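Local coordinates for periplasmic divalent cation tolerance protein (Synechococcus elongatus, PDB 6GDX) that is of uncertain function: a trimeric relative of the PII signalling proteins that may bind copper but perhaps serves as a small-molecule carrier or signalling protein, at residues 60-65 with 85-90; 37-42 with 80-85. One frame throughout, in Å; residues are numbered along the deposited sequence. Where two conformers were deposited one is given.

Both contacts lie in the four-stranded antiparallel sheet of this ferredoxin-like chain, with strand 76-90 as their common member. Contact 1 joins its C-terminal half to strand 61-73, its partner in the long beta hairpin; contact 2 joins a stretch nearer its N-terminal end to strand 33-40. Their centres are about 13 Å apart, and Met85 belongs to both. Along the chain the segments alternate, 37-42, 60-65, 80-85 and 85-90, with helix 43-55 crossing over between the first two. The example illustrates how one central strand, bonded along both edges, fastens a hairpin to strand 33-40, the first of this sheet, while the hairpin's outer edge carries the sheet into a second subunit.

Contact 1: residues 60-65 with 85-90; sequences ACVSIT and MSFKTT
The Phe87 ring receives Val62 over one face: CG1 sits 3.9 Å from the ring centroid, 4° off the ring normal, a CH-pi contact, while CG2, on the same side of the ring, comes 3.5 Å from Phe87 CD2. With CG1 anti to the backbone N (chi1 -175°) and CG2 beside that N, both methyls of Val62 are turned to the aromatic ring. Met85 completes the cluster, its chain bent at chi3 (70°) to bring CE within 3.8 Å of Val62 CG1. Helix 43-55 packs over this apolar side, through Ala50 and Val54 on Val62 and Ala53 on Phe87.

The opposite face of the sheet carries Ser63, Ser86 and Lys88. Lys88 doubles back along its own strand, bent at chi2, and NZ donates to Ser86 OG at 3.0 Å; Ser63 OG lies 3.3 Å from the same NZ. Beneath these side chains, Ser63 and Ser86 form an antiparallel hydrogen-bonded pair, both bonds 2.9 Å long, and Lys88 N meets Cys61 O at 2.9 Å. Residues 61-64 also pair with a strand of the second subunit.

The chemistry thus divides by face: hydrocarbon seals the sheet against its helix, whereas a buried lysine amine is tied to the Ser86 hydroxyl, with that of Ser63 close by; Glu111 of the second subunit packs on Lys88 and may temper its charge.

Contact 2: residues 37-42 with 80-85; sequences LTTVST and ETEQQM
Thr39 crosses Glu82 at an angle, its OG1 3.0 Å from OE1, and on its other branch CG2 rests 3.7 Å from Gln84 OE1. With OG1 between the backbone N and the carbonyl carbon (chi1 67°), the hydroxyl faces Glu82, while the methyl lies between the Glu82 and Gln84 oxygens. Ser69 and Tyr107 hydrogen-bond OE1 and OE2 of Glu82, and OE2 makes a further weak bond to a bound Bis-Tris, probably from the crystallisation liquor; an alanine here would probably leave both hydroxyls without their acceptor and open a gap beside Thr39. On the other face of the sheet, Val40 CG1 packs 3.9 Å from Met85 SD. Gln84 NE2 hydrogen-bonds Glu111 OE1 and, weakly, Met85 O.

Two hydrogen-bonded pairs, Thr38 with Met85 and Val40 with Gln83, knit the backbones; Gln83 N reaches Val40 O at 2.8 Å. Where the pairing ends, water takes over: one molecule links Ser41 O to Gln83 NE2, and another joins Ser41 O to Thr81.

Strand 80-85 is bonded along its second edge to strand 61-73, and strand 37-40 to strand 113-115 through Leu37. Helix 43-55, N-capped by Thr42, lays Ala46 against Val40 and Gln83 and Leu49 against Met85.

Contact 1: residues 60-65 with 85-90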
ATOM      1  N   ALA B  60       4.938  -5.491  15.031  1.00 10.06           N
ATOM      2  CA  ALA B  60       4.347  -4.568  15.986  1.00 10.52           C
ATOM      3  C   ALA B  60       2.886  -4.309  15.767  1.00  9.70           C
ATOM      4  O   ALA B  60       2.109  -4.033  16.697  1.00 10.91           O
ATOM      5  CB  ALA B  60       5.099  -3.249  15.952  1.00 11.56           C
ATOM      6  N   CYS B  61       2.500  -4.327  14.493  1.00  9.55           N
ATOM      7  CA  CYS B  61       1.130  -4.073  14.040  0.60  9.40           C
ATOM      8  C   CYS B  61       0.931  -4.910  12.787  1.00  9.00           C
ATOM      9  O   CYS B  61       1.870  -5.043  11.990  1.00  9.45           O
ATOM     10  CB  CYS B  61       0.889  -2.595  13.709  0.60  9.32           C
ATOM     11  SG  CYS B  61      -0.744  -2.269  13.018  0.60 11.69           S
ATOM     12  N   VAL B  62      -0.285  -5.393  12.584  1.00  8.66           N
ATOM     13  CA  VAL B  62      -0.663  -6.022  11.348  1.00  9.00           C
ATOM     14  C   VAL B  62      -1.996  -5.456  10.933  1.00  9.49           C
ATOM     15  O   VAL B  62      -2.934  -5.456  11.757  1.00 11.21           O
ATOM     16  CB  VAL B  62      -0.769  -7.546  11.480  1.00 10.06           C
ATOM     17  CG1 VAL B  62      -1.050  -8.202  10.132  1.00 10.67           C
ATOM     18  CG2 VAL B  62       0.471  -8.127  12.118  1.00 10.73           C
ATOM     19  N   SER B  63      -2.108  -4.961   9.702  1.00  8.88           N
ATOM     20  CA  SER B  63      -3.394  -4.505   9.198  1.00  9.59           C
ATOM     21  C   SER B  63      -3.947  -5.520   8.222  1.00  8.31           C
ATOM     22  O   SER B  63      -3.190  -6.221   7.491  1.00  9.42           O
ATOM     23  CB  SER B  63      -3.255  -3.144   8.527  1.00 12.34           C
ATOM     24  OG  SER B  63      -2.544  -3.222   7.312  1.00 15.80           O
ATOM     25  N   ILE B  64      -5.266  -5.540   8.109  1.00  8.11           N
ATOM     26  CA  ILE B  64      -5.995  -6.464   7.273  1.00  8.71           C
ATOM     27  C   ILE B  64      -7.039  -5.687   6.496  1.00  8.55           C
ATOM     28  O   ILE B  64      -7.804  -4.913   7.083  1.00  8.56           O
ATOM     29  CB  ILE B  64      -6.715  -7.493   8.153  1.00 11.36           C
ATOM     30  CG1 ILE B  64      -5.761  -8.246   9.090  1.00 12.71           C
ATOM     31  CG2 ILE B  64      -7.596  -8.415   7.340  1.00 13.11           C
ATOM     32  CD1 ILE B  64      -6.474  -8.989  10.228  1.00 14.09           C
ATOM     33  N   THR B  65      -7.108  -5.928   5.185  1.00  9.69           N
ATOM     34  CA  THR B  65      -7.975  -5.209   4.239  1.00 12.07           C
ATOM     35  C   THR B  65      -8.672  -6.272   3.340  1.00 10.46           C
ATOM     36  O   THR B  65      -7.922  -6.995   2.716  1.00  9.77           O
ATOM     37  CB  THR B  65      -7.034  -4.278   3.310  1.00 14.25           C
ATOM     38  OG1 THR B  65      -6.214  -3.421   4.144  1.00 15.12           O
ATOM     39  CG2 THR B  65      -7.835  -3.445   2.416  1.00 16.39           C
ATOM     40  N   MET B  85      -2.814  -8.456   3.927  1.00  8.38           N
ATOM     41  CA  MET B  85      -2.185  -8.225   5.211  1.00  8.79           C
ATOM     42  C   MET B  85      -0.912  -7.423   5.053  1.00  8.46           C
ATOM     43  O   MET B  85      -0.168  -7.625   4.078  1.00 10.18           O
ATOM     44  CB  MET B  85      -1.882  -9.560   5.878  1.00  9.50           C
ATOM     45  CG  MET B  85      -3.096 -10.447   5.991  1.00 10.72           C
ATOM     46  SD  MET B  85      -2.780 -11.993   6.904  1.00 11.13           S
ATOM     47  CE  MET B  85      -2.560 -11.323   8.541  1.00 10.48           C
ATOM     48  N   SER B  86      -0.685  -6.505   5.971  1.00  7.74           N
ATOM     49  CA  SER B  86       0.526  -5.701   6.018  1.00  8.39           C
ATOM     50  C   SER B  86       1.099  -5.788   7.416  1.00  8.22           C
ATOM     51  O   SER B  86       0.490  -5.297   8.379  1.00  9.08           O
ATOM     52  CB  SER B  86       0.209  -4.263   5.655  1.00  9.89           C
ATOM     53  OG  SER B  86       1.310  -3.431   5.875  1.00 13.13           O
ATOM     54  N   PHE B  87       2.241  -6.421   7.526  1.00  7.80           N
ATOM     55  CA  PHE B  87       2.940  -6.641   8.789  1.00  8.45           C
ATOM     56  C   PHE B  87       4.007  -5.562   8.933  1.00  8.56           C
ATOM     57  O   PHE B  87       4.917  -5.437   8.094  1.00  9.61           O
ATOM     58  CB  PHE B  87       3.646  -8.003   8.814  1.00  9.31           C
ATOM     59  CG  PHE B  87       2.730  -9.206   8.803  1.00  9.40           C
ATOM     60  CD1 PHE B  87       2.055  -9.603   7.652  1.00  9.86           C
ATOM     61  CD2 PHE B  87       2.572  -9.974   9.936  1.00 10.35           C
ATOM     62  CE1 PHE B  87       1.224 -10.701   7.659  1.00 10.16           C
ATOM     63  CE2 PHE B  87       1.749 -11.092   9.943  1.00 11.54           C
ATOM     64  CZ  PHE B  87       1.099 -11.478   8.796  1.00 10.71           C
ATOM     65  N   LYS B  88       3.925  -4.791  10.011  1.00  8.36           N
ATOM     66  CA  LYS B  88       4.911  -3.744  10.320  1.00  9.06           C
ATOM     67  C   LYS B  88       5.952  -4.338  11.239  1.00  8.87           C
ATOM     68  O   LYS B  88       5.630  -4.778  12.374  1.00 10.27           O
ATOM     69  CB  LYS B  88       4.259  -2.580  11.054  1.00 10.74           C
ATOM     70  CG  LYS B  88       3.488  -1.624  10.233  1.00 13.61           C
ATOM     71  CD  LYS B  88       2.333  -2.263   9.541  1.00 14.61           C
ATOM     72  CE  LYS B  88       1.364  -1.212   9.073  1.00 16.74           C
ATOM     73  NZ  LYS B  88       0.324  -1.827   8.221  1.00 17.80           N
ATOM     74  N   THR B  89       7.198  -4.350  10.795  1.00  9.03           N
ATOM     75  CA  THR B  89       8.281  -4.970  11.560  1.00 10.08           C
ATOM     76  C   THR B  89       9.575  -4.250  11.304  1.00  9.94           C
ATOM     77  O   THR B  89       9.623  -3.209  10.654  1.00 10.38           O
ATOM     78  CB  THR B  89       8.313  -6.480  11.228  1.00 11.61           C
ATOM     79  OG1 THR B  89       9.089  -7.166  12.191  1.00 13.26           O
ATOM     80  CG2 THR B  89       8.802  -6.793   9.821  1.00 12.16           C
ATOM     81  N   THR B  90      10.643  -4.804  11.849  1.00 10.82           N
ATOM     82  CA  THR B  90      11.977  -4.262  11.633  1.00 11.02           C
ATOM     83  C   THR B  90      12.760  -5.198  10.748  1.00 11.02           C
ATOM     84  O   THR B  90      12.460  -6.375  10.602  1.00 11.95           O
ATOM     85  CB  THR B  90      12.732  -4.151  12.954  1.00 12.53           C
ATOM     86  OG1 THR B  90      12.835  -5.456  13.531  1.00 13.47           O
ATOM     87  CG2 THR B  90      12.070  -3.191  13.943  1.00 14.69           C
TER

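Contact 2: residues 37-42 with 80-85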
ATOM      1  N   LEU B  37       4.031  -7.701   2.982  1.00  8.24           N
ATOM      2  CA  LEU B  37       2.691  -7.848   2.411  1.00  8.55           C
ATOM      3  C   LEU B  37       2.455  -9.273   2.004  1.00  8.18           C
ATOM      4  O   LEU B  37       3.289  -9.881   1.303  1.00  9.57           O
ATOM      5  CB  LEU B  37       2.571  -6.947   1.176  1.00  9.58           C
ATOM      6  CG  LEU B  37       2.957  -5.483   1.364  1.00 12.32           C
ATOM      7  CD1 LEU B  37       2.847  -4.752   0.030  1.00 13.75           C
ATOM      8  CD2 LEU B  37       2.211  -4.806   2.478  1.00 14.95           C
ATOM      9  N   THR B  38       1.336  -9.827   2.446  1.00  8.23           N
ATOM     10  CA  THR B  38       0.901 -11.149   2.017  1.00  8.28           C
ATOM     11  C   THR B  38      -0.631 -11.161   1.969  1.00  8.31           C
ATOM     12  O   THR B  38      -1.273 -10.194   2.390  1.00  9.76           O
ATOM     13  CB  THR B  38       1.453 -12.255   2.922  1.00  9.74           C
ATOM     14  OG1 THR B  38       1.183 -13.536   2.337  1.00 10.03           O
ATOM     15  CG2 THR B  38       0.896 -12.202   4.304  1.00 11.42           C
ATOM     16  N   THR B  39      -1.210 -12.234   1.445  1.00  8.82           N
ATOM     17  CA  THR B  39      -2.667 -12.402   1.439  1.00  9.15           C
ATOM     18  C   THR B  39      -3.010 -13.758   2.002  1.00  9.10           C
ATOM     19  O   THR B  39      -2.228 -14.702   1.935  1.00 10.10           O
ATOM     20  CB  THR B  39      -3.267 -12.252   0.039  1.00 10.38           C
ATOM     21  OG1 THR B  39      -2.836 -13.329  -0.771  1.00 13.43           O
ATOM     22  CG2 THR B  39      -2.898 -10.940  -0.601  1.00 10.84           C
ATOM     23  N   VAL B  40      -4.226 -13.841   2.559  1.00  9.12           N
ATOM     24  CA  VAL B  40      -4.849 -15.108   2.921  1.00  9.43           C
ATOM     25  C   VAL B  40      -6.274 -15.089   2.369  1.00  9.74           C
ATOM     26  O   VAL B  40      -6.721 -14.088   1.805  1.00 10.80           O
ATOM     27  CB  VAL B  40      -4.851 -15.333   4.447  1.00 10.53           C
ATOM     28  CG1 VAL B  40      -3.449 -15.376   4.986  1.00 11.38           C
ATOM     29  CG2 VAL B  40      -5.665 -14.266   5.169  1.00 10.82           C
ATOM     30  N   SER B  41      -6.992 -16.202   2.497  1.00 10.40           N
ATOM     31  CA  SER B  41      -8.305 -16.278   1.881  1.00 11.54           C
ATOM     32  C   SER B  41      -9.412 -15.610   2.694  1.00 11.69           C
ATOM     33  O   SER B  41     -10.217 -14.886   2.115  1.00 13.90           O
ATOM     34  CB  SER B  41      -8.687 -17.731   1.605  1.00 13.20           C
ATOM     35  OG  SER B  41      -9.972 -17.819   1.036  1.00 17.49           O
ATOM     36  N   THR B  42      -9.464 -15.851   4.008  1.00 11.22           N
ATOM     37  CA  THR B  42     -10.620 -15.438   4.812  1.00 11.50           C
ATOM     38  C   THR B  42     -10.248 -14.470   5.915  1.00 10.78           C
ATOM     39  O   THR B  42      -9.090 -14.401   6.372  1.00 10.73           O
ATOM     40  CB  THR B  42     -11.342 -16.635   5.459  1.00 12.60           C
ATOM     41  OG1 THR B  42     -10.488 -17.150   6.468  1.00 13.53           O
ATOM     42  CG2 THR B  42     -11.684 -17.721   4.428  1.00 12.88           C
ATOM     43  N   GLU B  80     -10.603 -14.041  -6.941  1.00 11.52           N
ATOM     44  CA  GLU B  80     -11.031 -14.588  -5.647  1.00 12.43           C
ATOM     45  C   GLU B  80     -10.984 -13.499  -4.617  1.00 10.73           C
ATOM     46  O   GLU B  80     -10.139 -12.587  -4.671  1.00 11.35           O
ATOM     47  CB  GLU B  80     -10.105 -15.719  -5.207  1.00 15.86           C
ATOM     48  CG  GLU B  80     -10.053 -16.916  -6.166  1.00 20.03           C
ATOM     49  CD  GLU B  80     -11.378 -17.637  -6.397  1.00 26.62           C
ATOM     50  OE1 GLU B  80     -12.336 -17.533  -5.595  1.00 27.91           O
ATOM     51  OE2 GLU B  80     -11.457 -18.344  -7.428  1.00 32.42           O
ATOM     52  N   THR B  81     -11.837 -13.619  -3.612  1.00 10.41           N
ATOM     53  CA  THR B  81     -11.733 -12.739  -2.451  1.00 10.08           C
ATOM     54  C   THR B  81     -10.599 -13.185  -1.581  1.00 10.31           C
ATOM     55  O   THR B  81     -10.365 -14.381  -1.372  1.00 11.94           O
ATOM     56  CB  THR B  81     -13.034 -12.734  -1.654  1.00 12.67           C
ATOM     57  OG1 THR B  81     -13.364 -14.066  -1.289  1.00 15.17           O
ATOM     58  CG2 THR B  81     -14.127 -12.108  -2.461  1.00 14.47           C
ATOM     59  N   GLU B  82      -9.864 -12.212  -1.078  1.00  9.67           N
ATOM     60  CA  GLU B  82      -8.734 -12.452  -0.183  1.00  9.55           C
ATOM     61  C   GLU B  82      -8.694 -11.336   0.838  1.00  9.21           C
ATOM     62  O   GLU B  82      -9.445 -10.357   0.782  1.00  9.94           O
ATOM     63  CB  GLU B  82      -7.418 -12.558  -0.948  1.00 10.55           C
ATOM     64  CG  GLU B  82      -7.279 -13.782  -1.822  1.00 12.12           C
ATOM     65  CD  GLU B  82      -5.862 -14.024  -2.307  1.00 13.92           C
ATOM     66  OE1 GLU B  82      -5.203 -13.046  -2.645  1.00 15.75           O
ATOM     67  OE2 GLU B  82      -5.426 -15.217  -2.354  1.00 17.43           O
ATOM     68  N   GLN B  83      -7.801 -11.509   1.809  1.00  9.34           N
ATOM     69  CA  GLN B  83      -7.503 -10.465   2.778  1.00  9.11           C
ATOM     70  C   GLN B  83      -6.063 -10.070   2.545  1.00  9.01           C
ATOM     71  O   GLN B  83      -5.158 -10.918   2.648  1.00  9.95           O
ATOM     72  CB  GLN B  83      -7.645 -10.983   4.199  1.00 10.01           C
ATOM     73  CG  GLN B  83      -9.060 -11.492   4.500  1.00 11.80           C
ATOM     74  CD  GLN B  83     -10.070 -10.382   4.676  1.00 14.11           C
ATOM     75  OE1 GLN B  83      -9.789  -9.367   5.301  1.00 17.96           O
ATOM     76  NE2 GLN B  83     -11.258 -10.574   4.153  1.00 15.29           N
ATOM     77  N   GLN B  84      -5.818  -8.801   2.254  1.00  8.55           N
ATOM     78  CA  GLN B  84      -4.472  -8.270   2.192  1.00  8.54           C
ATOM     79  C   GLN B  84      -3.997  -7.988   3.608  1.00  8.62           C
ATOM     80  O   GLN B  84      -4.670  -7.282   4.369  1.00 10.11           O
ATOM     81  CB  GLN B  84      -4.448  -6.971   1.378  1.00  9.57           C
ATOM     82  CG  GLN B  84      -3.080  -6.324   1.235  1.00 10.70           C
ATOM     83  CD  GLN B  84      -2.209  -7.126   0.315  1.00 12.00           C
ATOM     84  OE1 GLN B  84      -2.554  -7.289  -0.857  1.00 13.59           O
ATOM     85  NE2 GLN B  84      -1.108  -7.675   0.818  1.00 13.93           N
ATOM     86  N   MET B  85      -2.814  -8.456   3.927  1.00  8.38           N
ATOM     87  CA  MET B  85      -2.185  -8.225   5.211  1.00  8.79           C
ATOM     88  C   MET B  85      -0.912  -7.423   5.053  1.00  8.46           C
ATOM     89  O   MET B  85      -0.168  -7.625   4.078  1.00 10.18           O
ATOM     90  CB  MET B  85      -1.882  -9.560   5.878  1.00  9.50           C
ATOM     91  CG  MET B  85      -3.096 -10.447   5.991  1.00 10.72           C
ATOM     92  SD  MET B  85      -2.780 -11.993   6.904  1.00 11.13           S
ATOM     93  CE  MET B  85      -2.560 -11.323   8.541  1.00 10.48           C
TER
HETATM   94  O   HOH W   1     -11.764 -12.632   2.248  1.00 20.73           O
HETATM   95  O   HOH W   2     -11.998 -15.672   0.291  1.00 28.86           O
HETATM   96  O   HOH W   3      -9.995 -16.758  -1.576  1.00 67.28           O